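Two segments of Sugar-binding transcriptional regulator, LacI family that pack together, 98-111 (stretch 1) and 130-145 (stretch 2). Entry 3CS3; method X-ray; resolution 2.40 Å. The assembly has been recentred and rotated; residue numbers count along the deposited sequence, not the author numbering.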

# COMPACT_ATOMS: atom_id res chain seq x y z
N VAL A 98 -0.29 17.69 12.46
CA VAL A 98 -0.65 18.01 11.08
C VAL A 98 -1.86 17.15 10.71
O VAL A 98 -1.72 15.99 10.33
CB VAL A 98 0.51 17.81 10.06
CG1 VAL A 98 0.10 18.33 8.68
CG2 VAL A 98 1.77 18.52 10.51
N LEU A 99 -3.04 17.73 10.84
CA LEU A 99 -4.29 16.98 10.77
C LEU A 99 -5.10 17.30 9.52
O LEU A 99 -4.98 18.38 8.96
CB LEU A 99 -5.14 17.26 12.01
CG LEU A 99 -4.50 17.08 13.39
CD1 LEU A 99 -5.51 17.41 14.47
CD2 LEU A 99 -3.97 15.67 13.58
N LEU A 100 -5.91 16.34 9.08
CA LEU A 100 -6.88 16.62 8.03
C LEU A 100 -7.98 17.50 8.58
O LEU A 100 -8.36 17.38 9.75
CB LEU A 100 -7.50 15.33 7.48
CG LEU A 100 -6.60 14.28 6.83
CD1 LEU A 100 -7.44 13.10 6.39
CD2 LEU A 100 -5.83 14.87 5.66
N ASP A 101 -8.50 18.38 7.74
CA ASP A 101 -9.71 19.12 8.05
C ASP A 101 -10.93 18.19 7.92
O ASP A 101 -11.62 18.18 6.90
CB ASP A 101 -9.82 20.33 7.13
CG ASP A 101 -10.98 21.24 7.48
OD1 ASP A 101 -11.28 21.41 8.69
OD2 ASP A 101 -11.58 21.80 6.55
N ASN A 102 -11.16 17.41 8.97
CA ASN A 102 -12.24 16.43 9.02
C ASN A 102 -13.62 17.09 9.05
O ASN A 102 -14.57 16.56 8.47
CB ASN A 102 -12.08 15.53 10.25
CG ASN A 102 -10.87 14.63 10.16
OD1 ASN A 102 -10.67 13.92 9.18
ND2 ASN A 102 -10.05 14.66 11.21
N ARG A 103 -13.71 18.23 9.72
CA ARG A 103 -14.95 18.99 9.82
C ARG A 103 -15.37 19.59 8.49
O ARG A 103 -16.54 19.50 8.12
CB ARG A 103 -14.84 20.05 10.93
CG ARG A 103 -14.64 19.39 12.29
CD ARG A 103 -14.65 20.36 13.45
NE ARG A 103 -14.79 19.64 14.72
CZ ARG A 103 -15.86 19.68 15.51
NH1 ARG A 103 -16.90 20.43 15.18
NH2 ARG A 103 -15.88 18.98 16.63
N GLY A 104 -14.43 20.15 7.75
CA GLY A 104 -14.72 20.67 6.41
C GLY A 104 -14.97 19.57 5.39
O GLY A 104 -15.79 19.75 4.49
N GLY A 105 -14.27 18.45 5.53
CA GLY A 105 -14.44 17.31 4.64
C GLY A 105 -15.78 16.62 4.81
O GLY A 105 -16.47 16.33 3.83
N ALA A 106 -16.16 16.36 6.06
CA ALA A 106 -17.45 15.74 6.35
C ALA A 106 -18.62 16.67 6.02
O ALA A 106 -19.66 16.19 5.58
CB ALA A 106 -17.51 15.28 7.80
N THR A 107 -18.44 17.98 6.22
CA THR A 107 -19.45 18.98 5.85
C THR A 107 -19.69 18.99 4.34
O THR A 107 -20.83 19.03 3.89
CB THR A 107 -19.05 20.41 6.31
OG1 THR A 107 -18.99 20.44 7.74
CG2 THR A 107 -20.06 21.45 5.86
N GLN A 108 -18.60 18.93 3.57
CA GLN A 108 -18.70 18.91 2.11
C GLN A 108 -19.36 17.64 1.57
O GLN A 108 -20.06 17.69 0.56
CB GLN A 108 -17.33 19.13 1.48
CG GLN A 108 -16.89 20.60 1.48
CD GLN A 108 -15.43 20.79 1.10
OE1 GLN A 108 -15.12 21.39 0.07
NE2 GLN A 108 -14.54 20.27 1.93
N ALA A 109 -19.15 16.51 2.25
CA ALA A 109 -19.76 15.25 1.83
C ALA A 109 -21.23 15.20 2.22
O ALA A 109 -22.07 14.80 1.41
CB ALA A 109 -19.04 14.08 2.44
N ILE A 110 -21.52 15.60 3.44
CA ILE A 110 -22.87 15.50 3.98
C ILE A 110 -23.82 16.55 3.37
O ILE A 110 -25.04 16.37 3.36
CB ILE A 110 -22.84 15.52 5.54
CG1 ILE A 110 -23.84 14.51 6.11
CG2 ILE A 110 -23.02 16.91 6.09
CD1 ILE A 110 -23.32 13.08 6.10
N GLU A 111 -23.24 17.63 2.83
CA GLU A 111 -23.94 18.67 2.09
C GLU A 111 -24.55 18.11 0.81
O GLU A 111 -25.59 18.57 0.36
CB GLU A 111 -22.96 19.76 1.71
CG GLU A 111 -23.54 21.12 1.43
CD GLU A 111 -22.47 22.18 1.27
OE1 GLU A 111 -21.71 22.12 0.27
OE2 GLU A 111 -22.37 23.08 2.14
N GLY A 130 -10.87 6.51 17.51
CA GLY A 130 -10.05 7.26 16.57
C GLY A 130 -10.58 8.65 16.28
O GLY A 130 -11.75 8.82 15.91
N TYR A 131 -9.72 9.65 16.45
CA TYR A 131 -10.06 11.07 16.35
C TYR A 131 -10.71 11.50 15.03
O TYR A 131 -11.65 12.30 15.04
CB TYR A 131 -8.80 11.91 16.62
CG TYR A 131 -8.89 13.38 16.28
CD1 TYR A 131 -9.44 14.29 17.19
CD2 TYR A 131 -8.38 13.88 15.08
CE1 TYR A 131 -9.52 15.64 16.89
CE2 TYR A 131 -8.45 15.23 14.77
CZ TYR A 131 -9.02 16.11 15.69
OH TYR A 131 -9.10 17.45 15.39
N ASP A 132 -10.21 10.97 13.92
CA ASP A 132 -10.66 11.36 12.58
C ASP A 132 -12.11 11.00 12.34
O ASP A 132 -12.85 11.76 11.72
CB ASP A 132 -9.79 10.72 11.50
CG ASP A 132 -8.49 11.47 11.24
OD1 ASP A 132 -8.22 12.49 11.91
OD2 ASP A 132 -7.74 11.03 10.35
N SER A 133 -12.49 9.82 12.82
CA SER A 133 -13.86 9.34 12.73
C SER A 133 -14.78 10.12 13.68
O SER A 133 -15.90 10.46 13.29
CB SER A 133 -13.91 7.84 13.03
OG SER A 133 -15.21 7.32 12.79
N GLN A 134 -14.30 10.41 14.89
CA GLN A 134 -15.02 11.23 15.88
C GLN A 134 -15.42 12.60 15.35
O GLN A 134 -16.57 13.02 15.48
CB GLN A 134 -14.17 11.44 17.14
CG GLN A 134 -14.03 10.23 18.04
CD GLN A 134 -13.05 10.45 19.17
OE1 GLN A 134 -12.31 11.45 19.20
NE2 GLN A 134 -13.02 9.52 20.12
N GLU A 135 -14.45 13.30 14.75
CA GLU A 135 -14.68 14.61 14.14
C GLU A 135 -15.63 14.53 12.96
O GLU A 135 -16.50 15.39 12.82
CB GLU A 135 -13.35 15.20 13.65
CG GLU A 135 -12.41 15.56 14.75
CD GLU A 135 -12.73 16.90 15.37
OE1 GLU A 135 -12.55 17.93 14.68
OE2 GLU A 135 -13.15 16.92 16.54
N ARG A 136 -15.45 13.50 12.12
CA ARG A 136 -16.29 13.28 10.95
C ARG A 136 -17.72 12.97 11.37
O ARG A 136 -18.67 13.46 10.76
CB ARG A 136 -15.74 12.16 10.07
CG ARG A 136 -14.67 12.62 9.09
CD ARG A 136 -13.87 11.44 8.51
NE ARG A 136 -12.49 11.85 8.24
CZ ARG A 136 -11.54 11.05 7.76
NH1 ARG A 136 -11.79 9.78 7.48
NH2 ARG A 136 -10.33 11.54 7.56
N LEU A 137 -17.87 12.18 12.43
CA LEU A 137 -19.16 11.84 13.00
C LEU A 137 -19.86 13.04 13.64
O LEU A 137 -21.05 13.24 13.42
CB LEU A 137 -19.02 10.70 14.01
CG LEU A 137 -20.27 9.88 14.31
CD1 LEU A 137 -20.90 9.38 13.03
CD2 LEU A 137 -19.88 8.72 15.21
N ALA A 138 -19.12 13.84 14.41
CA ALA A 138 -19.68 15.00 15.12
C ALA A 138 -20.27 16.03 14.18
O ALA A 138 -21.26 16.68 14.50
CB ALA A 138 -18.63 15.65 16.01
N VAL A 139 -19.66 16.17 13.01
CA VAL A 139 -20.09 17.14 12.02
C VAL A 139 -21.21 16.58 11.12
O VAL A 139 -22.15 17.31 10.77
CB VAL A 139 -18.86 17.68 11.23
CG1 VAL A 139 -19.20 18.06 9.80
CG2 VAL A 139 -18.27 18.86 11.97
N SER A 140 -21.10 15.29 10.79
CA SER A 140 -22.10 14.60 9.97
C SER A 140 -23.45 14.55 10.67
O SER A 140 -24.45 14.96 10.08
CB SER A 140 -21.65 13.17 9.65
OG SER A 140 -20.44 13.17 8.92
N THR A 141 -23.46 14.08 11.91
CA THR A 141 -24.68 13.96 12.72
C THR A 141 -25.33 15.32 13.00
O THR A 141 -26.55 15.44 12.93
CB THR A 141 -24.43 13.22 14.05
OG1 THR A 141 -23.42 13.92 14.80
CG2 THR A 141 -23.96 11.79 13.80
N ARG A 142 -24.51 16.33 13.30
CA ARG A 142 -24.98 17.71 13.51
C ARG A 142 -25.72 18.28 12.30
O ARG A 142 -26.81 18.85 12.44
CB ARG A 142 -23.82 18.63 13.91
CG ARG A 142 -24.16 20.12 13.98
CD ARG A 142 -22.93 20.99 14.22
NE ARG A 142 -22.11 21.17 13.01
CZ ARG A 142 -20.93 21.79 12.99
NH1 ARG A 142 -20.27 21.91 11.84
NH2 ARG A 142 -20.39 22.29 14.10
N GLU A 143 -25.14 18.11 11.11
CA GLU A 143 -25.75 18.64 9.88
C GLU A 143 -26.97 17.84 9.44
O GLU A 143 -27.90 18.41 8.87
CB GLU A 143 -24.73 18.72 8.75
CG GLU A 143 -23.61 19.73 8.97
CD GLU A 143 -24.08 21.18 8.95
OE1 GLU A 143 -24.95 21.53 8.12
OE2 GLU A 143 -23.58 21.97 9.78
N LEU A 144 -26.97 16.53 9.68
CA LEU A 144 -28.12 15.69 9.34
C LEU A 144 -29.32 16.01 10.22
O LEU A 144 -30.45 16.07 9.74
CB LEU A 144 -27.76 14.20 9.39
CG LEU A 144 -26.85 13.69 8.26
CD1 LEU A 144 -26.43 12.26 8.51
CD2 LEU A 144 -27.46 13.84 6.87
N THR A 145 -29.05 16.21 11.51
CA THR A 145 -30.04 16.68 12.48
C THR A 145 -30.61 18.04 12.06
O THR A 145 -31.83 18.21 11.99
CB THR A 145 -29.42 16.76 13.90
OG1 THR A 145 -28.89 15.48 14.26
CG2 THR A 145 -30.44 17.21 14.95
O HOH W 1 -6.14 13.74 10.74
O HOH W 2 -10.62 17.68 12.51
O HOH W 3 -20.25 22.27 9.27

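The helix 131-145 of stretch 2 packs against the helix 102-111 of stretch 1 with an axis separation of 8.2 Å at closest approach and an angle of 44° between their N-to-C directions. The two backbones come nearest where Ala106 faces Arg136, with CA atoms 5.3 Å apart, and the whole contact buries 839 Å² summed over both sides.

The helix begins with Tyr131, whose CA-to-CB bond points toward stretch 1. Tyr131 CE2 lies 3.7 Å from Leu99 CD1, an apolar contact that extends the interface to the strand 98-100. The ring also forms one side of a pocket, made with Asp132, Glu135 and Arg136, into which the side chain of Asn102 fits as a knob.

The CA-to-CB bond of Asp132 points sideways, yet its carboxylate reaches the amide of Asn102: Asn102 ND2 donates to Asp132 OD1 at 2.9 Å, with an N-H...acceptor angle of 151°. Asp132 OD1 also accepts from water 1 at 2.7 Å, and that water accepts from the backbone Leu100 N at 3.1 Å, so a single water ties the end of the strand to the helix.

Glu135 supports the contact in two ways. Glu135 CB packs 3.6 Å from Asn102 CB, while the Glu135 carboxylate forms a salt bridge with Arg103. Here Arg103 NE donates to Glu135 OE1 at 2.8 Å and 152°, and a weak second bond runs from Arg103 NH2 to Glu135 OE2 at 3.4 Å. OE1 lies near the guanidinium plane, at its edge, where N-H groups can point at it. Water 2 donates to Glu135 OE1 at 2.9 Å.

Arg136 completes the polar network around Asn102. Both Arg136 NE and Arg136 NH2 donate to Asn102 OD1, each at 2.9 Å, with angles of 140° and 138°; one oxygen thus receives two N-H groups at the guanidinium edge. With its amide nitrogen bound to Asp132, Asn102 uses both ends of its amide across the contact. Leu100 CD1 lies at the same guanidinium's edge, 3.5 Å from Arg136 NH2.

One turn on, the interface becomes more apolar. Val139 CG1 is 3.8 Å from Ala106 CB and 3.2 Å from Thr107 OG1, a hydroxyl that donates within its own helix to Arg103 O at 2.7 Å. Val139 CG2 also meets the aliphatic part of Arg103, 3.7 Å from Arg103 CG. Ser140 OG likewise turns back on its own helix, donating to Arg136 O at 2.6 Å, while remaining 3.8 Å from Ala106 CB.

Arg142 NH2 comes to 4.1 Å from Arg103 NH1, a close approach of like charges. Arg142 NH1 donates weakly to water 3 at 2.6 Å, and this water donates to Thr107 OG1 at 2.7 Å, bridging the helices.

Ile110 closes the contact. Ile110 CG2 lies 3.6 Å from Glu143 CB and Ile110 CG1 3.8 Å from Leu144 CD2, so the aliphatic base of an acidic residue and a leucine both pack against it.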